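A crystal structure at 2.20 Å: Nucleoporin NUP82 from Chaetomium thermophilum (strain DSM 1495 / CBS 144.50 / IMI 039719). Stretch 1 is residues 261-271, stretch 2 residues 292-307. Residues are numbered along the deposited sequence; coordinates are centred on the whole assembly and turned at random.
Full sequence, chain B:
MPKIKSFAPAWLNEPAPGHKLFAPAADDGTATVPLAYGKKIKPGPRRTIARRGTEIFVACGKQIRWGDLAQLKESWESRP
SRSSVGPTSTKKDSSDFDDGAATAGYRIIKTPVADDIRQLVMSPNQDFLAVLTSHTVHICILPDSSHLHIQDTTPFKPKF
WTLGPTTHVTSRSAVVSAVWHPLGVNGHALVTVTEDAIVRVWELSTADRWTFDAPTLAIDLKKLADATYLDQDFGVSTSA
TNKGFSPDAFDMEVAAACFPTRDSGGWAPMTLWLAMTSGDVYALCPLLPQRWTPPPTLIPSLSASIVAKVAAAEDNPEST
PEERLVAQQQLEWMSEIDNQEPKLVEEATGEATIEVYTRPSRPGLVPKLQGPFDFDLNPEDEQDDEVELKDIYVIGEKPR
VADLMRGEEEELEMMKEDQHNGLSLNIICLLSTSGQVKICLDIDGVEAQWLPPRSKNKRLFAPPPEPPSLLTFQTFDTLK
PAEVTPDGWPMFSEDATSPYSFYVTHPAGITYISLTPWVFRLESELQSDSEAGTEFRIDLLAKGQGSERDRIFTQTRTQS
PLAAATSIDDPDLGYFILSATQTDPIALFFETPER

Stretch 1 261-271: TRDSGGWAPMT
Stretch 2 (292-307) WTPPPTLIPSLSASIV

Two segments of one NUP82 chain pack here: a loop (261-271) with a tight turn at G265 to A268 packs against 292-307, whose residues from L298 on are helical, burying 468 Å² counted over both sides. No direct hydrogen bond crosses between them; the fit is one of shape, with a single water bridging the backbone of one to the side chain of the other.

Stretch 2 leaves W292 extended (phi/psi -148/156), passes through three consecutive prolines, and enters the helix at L298, whose N bonds P295 O at 3.0 Å. The helical pattern then runs regularly, for example L302 N to L298 O at 3.0 Å and I306 N to L302 O at 2.8 Å. L298, L302 and I306 are spaced four residues apart. The fit runs both ways: the leucines rest on G266 and the W267 ring, while M270 CE fills a pocket in stretch 2. The type II' turn of stretch 1 spans G265 to A268, closed by A268 N to G265 O at 3.2 Å, and P269 follows in a short 3-10 segment with M270 N bonded to W267 O at 2.9 Å. T271 OG1 also donates to W267 O, at 2.7 Å. In register, the CA of G265 lies 6.4 Å from the CA of L298, and the CA of G266 lies 5.9 Å from the CA of L302.

G266, at phi/psi 56/-142, has the positive phi that favours glycine, and its main chain forms part of the floor on which the leucines rest: L302 CD2 lies 3.5 Å from G266 C, and L298 CD1 3.3 Å from G266 O.

L302 (chi1 m, chi2 t) points toward the turn and is the most extensively covered residue of the contact. Its CD2 also sits over one face of the W267 indole, 3.7 Å from the centroid of the five-membered ring and 15° off the normal, a CH-pi contact. W267 (chi1 m, chi2 103°) starts with CB pointing away, yet its broad ring reaches back to the helix, and CZ2 meets I306 CG1 at 4.0 Å. Thus one flat side chain serves two successive helical turns.

The other methyl, L302 CD1, touches M270 CE at 3.5 Å. M270 (m, t, t) points toward stretch 2, and its slender, unbranched chain delivers CE into a pocket where L298 CD2 and W292 CZ3 each lie 3.8 Å from it. W292 (chi1 p, chi2 -65°) meets this methyl obliquely. L298 (chi1 t, chi2 p) leaves its CA sideways but turns its end inward, placing CD1 3.8 Å from P269 CG; the compact proline ring offers CD1 an apolar surface, in addition to the polar carbonyl G266 O it touches.

One water serves two polar groups. S301 (chi1 p) folds its OG back to donate to L298 O at 2.8 Å. The water donates to S301 OG and accepts from G266 N, both at 2.8 Å, spanning a gap of 4.4 Å between G266 N and S301 OG. R262, exposed, extends so that NH2 comes 4.1 Å from P295 CD, a loose contact.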

# COMPACT_ATOMS: atom_id res chain seq x y z
N THR B 261 7.84 -1.76 9.44
CA THR B 261 9.13 -2.38 9.68
C THR B 261 8.96 -3.41 10.79
O THR B 261 8.24 -3.15 11.76
CB THR B 261 10.18 -1.33 10.09
OG1 THR B 261 9.70 -0.61 11.24
CG2 THR B 261 10.41 -0.34 8.96
N ARG B 262 9.58 -4.57 10.67
CA ARG B 262 9.34 -5.62 11.65
C ARG B 262 10.06 -5.28 12.95
O ARG B 262 10.55 -4.17 13.12
CB ARG B 262 9.79 -6.99 11.14
CG ARG B 262 8.93 -8.14 11.67
CD ARG B 262 9.69 -9.46 11.72
NE ARG B 262 8.88 -10.53 12.30
CZ ARG B 262 9.28 -11.80 12.43
NH1 ARG B 262 10.49 -12.16 12.02
NH2 ARG B 262 8.46 -12.70 12.96
N ASP B 263 10.11 -6.25 13.86
CA ASP B 263 10.49 -5.99 15.25
C ASP B 263 9.54 -4.95 15.86
O ASP B 263 9.87 -4.30 16.85
CB ASP B 263 11.94 -5.50 15.34
CG ASP B 263 12.90 -6.36 14.53
OD1 ASP B 263 12.56 -7.53 14.26
OD2 ASP B 263 13.98 -5.86 14.16
N SER B 264 8.35 -4.82 15.27
CA SER B 264 7.34 -3.89 15.76
C SER B 264 6.40 -4.61 16.71
O SER B 264 6.17 -5.81 16.57
CB SER B 264 6.55 -3.27 14.61
OG SER B 264 7.39 -2.51 13.76
N GLY B 265 5.87 -3.88 17.68
CA GLY B 265 4.99 -4.44 18.68
C GLY B 265 3.54 -4.08 18.42
O GLY B 265 3.21 -3.46 17.41
N GLY B 266 2.68 -4.47 19.36
CA GLY B 266 1.26 -4.20 19.25
C GLY B 266 0.67 -4.73 17.96
O GLY B 266 1.04 -5.81 17.49
N TRP B 267 -0.25 -3.96 17.39
CA TRP B 267 -0.96 -4.37 16.19
C TRP B 267 -0.17 -4.09 14.91
O TRP B 267 -0.60 -4.47 13.82
CB TRP B 267 -2.30 -3.65 16.11
CG TRP B 267 -3.23 -3.98 17.23
CD1 TRP B 267 -3.52 -3.21 18.32
CD2 TRP B 267 -4.00 -5.18 17.38
NE1 TRP B 267 -4.43 -3.85 19.13
CE2 TRP B 267 -4.74 -5.06 18.57
CE3 TRP B 267 -4.14 -6.34 16.61
CZ2 TRP B 267 -5.60 -6.06 19.02
CZ3 TRP B 267 -4.99 -7.34 17.06
CH2 TRP B 267 -5.71 -7.19 18.25
N ALA B 268 0.98 -3.42 15.05
CA ALA B 268 1.76 -2.96 13.90
C ALA B 268 2.06 -4.06 12.88
O ALA B 268 1.87 -3.87 11.68
CB ALA B 268 3.05 -2.32 14.38
N PRO B 269 2.53 -5.24 13.34
CA PRO B 269 2.89 -6.24 12.33
C PRO B 269 1.68 -6.92 11.66
O PRO B 269 1.90 -7.75 10.78
CB PRO B 269 3.72 -7.26 13.11
CG PRO B 269 3.55 -6.94 14.57
CD PRO B 269 2.66 -5.75 14.72
N MET B 270 0.46 -6.56 12.06
CA MET B 270 -0.74 -7.04 11.38
C MET B 270 -1.47 -5.91 10.68
O MET B 270 -2.63 -6.06 10.29
CB MET B 270 -1.71 -7.69 12.36
CG MET B 270 -1.10 -8.71 13.28
SD MET B 270 -2.32 -9.32 14.45
CE MET B 270 -1.23 -10.16 15.60
N THR B 271 -0.81 -4.77 10.53
CA THR B 271 -1.45 -3.58 9.97
C THR B 271 -0.89 -3.27 8.59
O THR B 271 0.29 -2.98 8.45
CB THR B 271 -1.26 -2.36 10.89
OG1 THR B 271 -1.71 -2.68 12.21
CG2 THR B 271 -2.06 -1.17 10.35
N TRP B 292 -0.03 -18.01 10.52
CA TRP B 292 0.93 -16.95 10.83
C TRP B 292 1.85 -17.33 11.99
O TRP B 292 1.52 -18.18 12.82
CB TRP B 292 0.19 -15.65 11.16
CG TRP B 292 -0.81 -15.77 12.27
CD1 TRP B 292 -1.95 -16.52 12.28
CD2 TRP B 292 -0.77 -15.10 13.54
NE1 TRP B 292 -2.62 -16.37 13.48
CE2 TRP B 292 -1.91 -15.50 14.27
CE3 TRP B 292 0.13 -14.21 14.13
CZ2 TRP B 292 -2.18 -15.04 15.55
CZ3 TRP B 292 -0.14 -13.75 15.41
CH2 TRP B 292 -1.28 -14.16 16.11
N THR B 293 3.02 -16.70 12.02
CA THR B 293 4.05 -16.97 13.01
C THR B 293 4.41 -15.68 13.76
O THR B 293 5.05 -14.81 13.19
CB THR B 293 5.32 -17.55 12.37
OG1 THR B 293 5.00 -18.80 11.74
CG2 THR B 293 6.41 -17.77 13.41
N PRO B 294 3.99 -15.56 15.03
CA PRO B 294 4.35 -14.38 15.81
C PRO B 294 5.65 -14.57 16.60
O PRO B 294 5.97 -15.70 16.96
CB PRO B 294 3.17 -14.23 16.77
CG PRO B 294 2.74 -15.64 17.02
CD PRO B 294 3.02 -16.42 15.74
N PRO B 295 6.39 -13.48 16.85
CA PRO B 295 7.51 -13.62 17.78
C PRO B 295 6.98 -13.84 19.20
O PRO B 295 5.84 -13.47 19.47
CB PRO B 295 8.24 -12.28 17.65
CG PRO B 295 7.21 -11.32 17.20
CD PRO B 295 6.26 -12.11 16.33
N PRO B 296 7.79 -14.45 20.08
CA PRO B 296 7.34 -14.92 21.40
C PRO B 296 6.57 -13.87 22.21
O PRO B 296 5.75 -14.24 23.06
CB PRO B 296 8.65 -15.27 22.11
CG PRO B 296 9.60 -15.58 21.01
CD PRO B 296 9.23 -14.67 19.88
N THR B 297 6.83 -12.60 21.95
CA THR B 297 6.31 -11.52 22.79
C THR B 297 5.08 -10.81 22.22
O THR B 297 4.49 -9.96 22.89
CB THR B 297 7.40 -10.46 23.03
OG1 THR B 297 6.90 -9.43 23.89
CG2 THR B 297 7.87 -9.84 21.72
N LEU B 298 4.68 -11.15 21.00
CA LEU B 298 3.58 -10.44 20.35
C LEU B 298 2.23 -10.75 20.99
O LEU B 298 1.52 -9.85 21.41
CB LEU B 298 3.54 -10.78 18.85
CG LEU B 298 2.57 -9.92 18.03
CD1 LEU B 298 3.02 -8.46 17.99
CD2 LEU B 298 2.43 -10.46 16.62
N ILE B 299 1.88 -12.04 21.06
CA ILE B 299 0.59 -12.46 21.58
C ILE B 299 0.36 -12.03 23.03
O ILE B 299 -0.71 -11.50 23.35
CB ILE B 299 0.41 -13.99 21.46
CG1 ILE B 299 0.29 -14.37 19.98
CG2 ILE B 299 -0.83 -14.47 22.23
CD1 ILE B 299 0.18 -15.86 19.71
N PRO B 300 1.34 -12.26 23.92
CA PRO B 300 1.11 -11.83 25.31
C PRO B 300 0.94 -10.31 25.46
O PRO B 300 0.16 -9.87 26.30
CB PRO B 300 2.36 -12.32 26.05
CG PRO B 300 3.37 -12.57 24.99
CD PRO B 300 2.60 -13.00 23.79
N SER B 301 1.66 -9.53 24.65
CA SER B 301 1.54 -8.08 24.72
C SER B 301 0.16 -7.63 24.23
O SER B 301 -0.44 -6.73 24.80
CB SER B 301 2.64 -7.40 23.90
OG SER B 301 2.37 -7.47 22.51
N LEU B 302 -0.34 -8.27 23.18
CA LEU B 302 -1.67 -7.95 22.66
C LEU B 302 -2.77 -8.33 23.64
O LEU B 302 -3.72 -7.58 23.82
CB LEU B 302 -1.91 -8.66 21.32
CG LEU B 302 -1.17 -8.08 20.11
CD1 LEU B 302 -1.34 -8.99 18.90
CD2 LEU B 302 -1.66 -6.67 19.79
N SER B 303 -2.64 -9.50 24.27
CA SER B 303 -3.61 -9.93 25.26
C SER B 303 -3.79 -8.87 26.34
O SER B 303 -4.90 -8.49 26.67
CB SER B 303 -3.19 -11.26 25.89
OG SER B 303 -3.09 -12.28 24.91
N ALA B 304 -2.67 -8.40 26.88
CA ALA B 304 -2.69 -7.38 27.92
C ALA B 304 -3.36 -6.11 27.40
O ALA B 304 -4.16 -5.49 28.10
CB ALA B 304 -1.28 -7.08 28.40
N SER B 305 -3.02 -5.73 26.17
CA SER B 305 -3.58 -4.55 25.54
C SER B 305 -5.09 -4.68 25.38
O SER B 305 -5.83 -3.72 25.62
CB SER B 305 -2.93 -4.31 24.18
OG SER B 305 -3.46 -3.15 23.56
N ILE B 306 -5.55 -5.86 24.99
CA ILE B 306 -6.97 -6.11 24.79
C ILE B 306 -7.70 -6.12 26.12
O ILE B 306 -8.73 -5.45 26.28
CB ILE B 306 -7.22 -7.44 24.04
CG1 ILE B 306 -6.68 -7.34 22.61
CG2 ILE B 306 -8.71 -7.78 24.00
CD1 ILE B 306 -6.63 -8.67 21.88
N VAL B 307 -7.17 -6.87 27.09
CA VAL B 307 -7.76 -6.94 28.42
C VAL B 307 -7.91 -5.54 29.02
O VAL B 307 -8.94 -5.22 29.60
CB VAL B 307 -6.92 -7.82 29.37
CG1 VAL B 307 -7.38 -7.67 30.83
CG2 VAL B 307 -6.99 -9.28 28.96
O HOH W 1 4.17 -5.67 21.38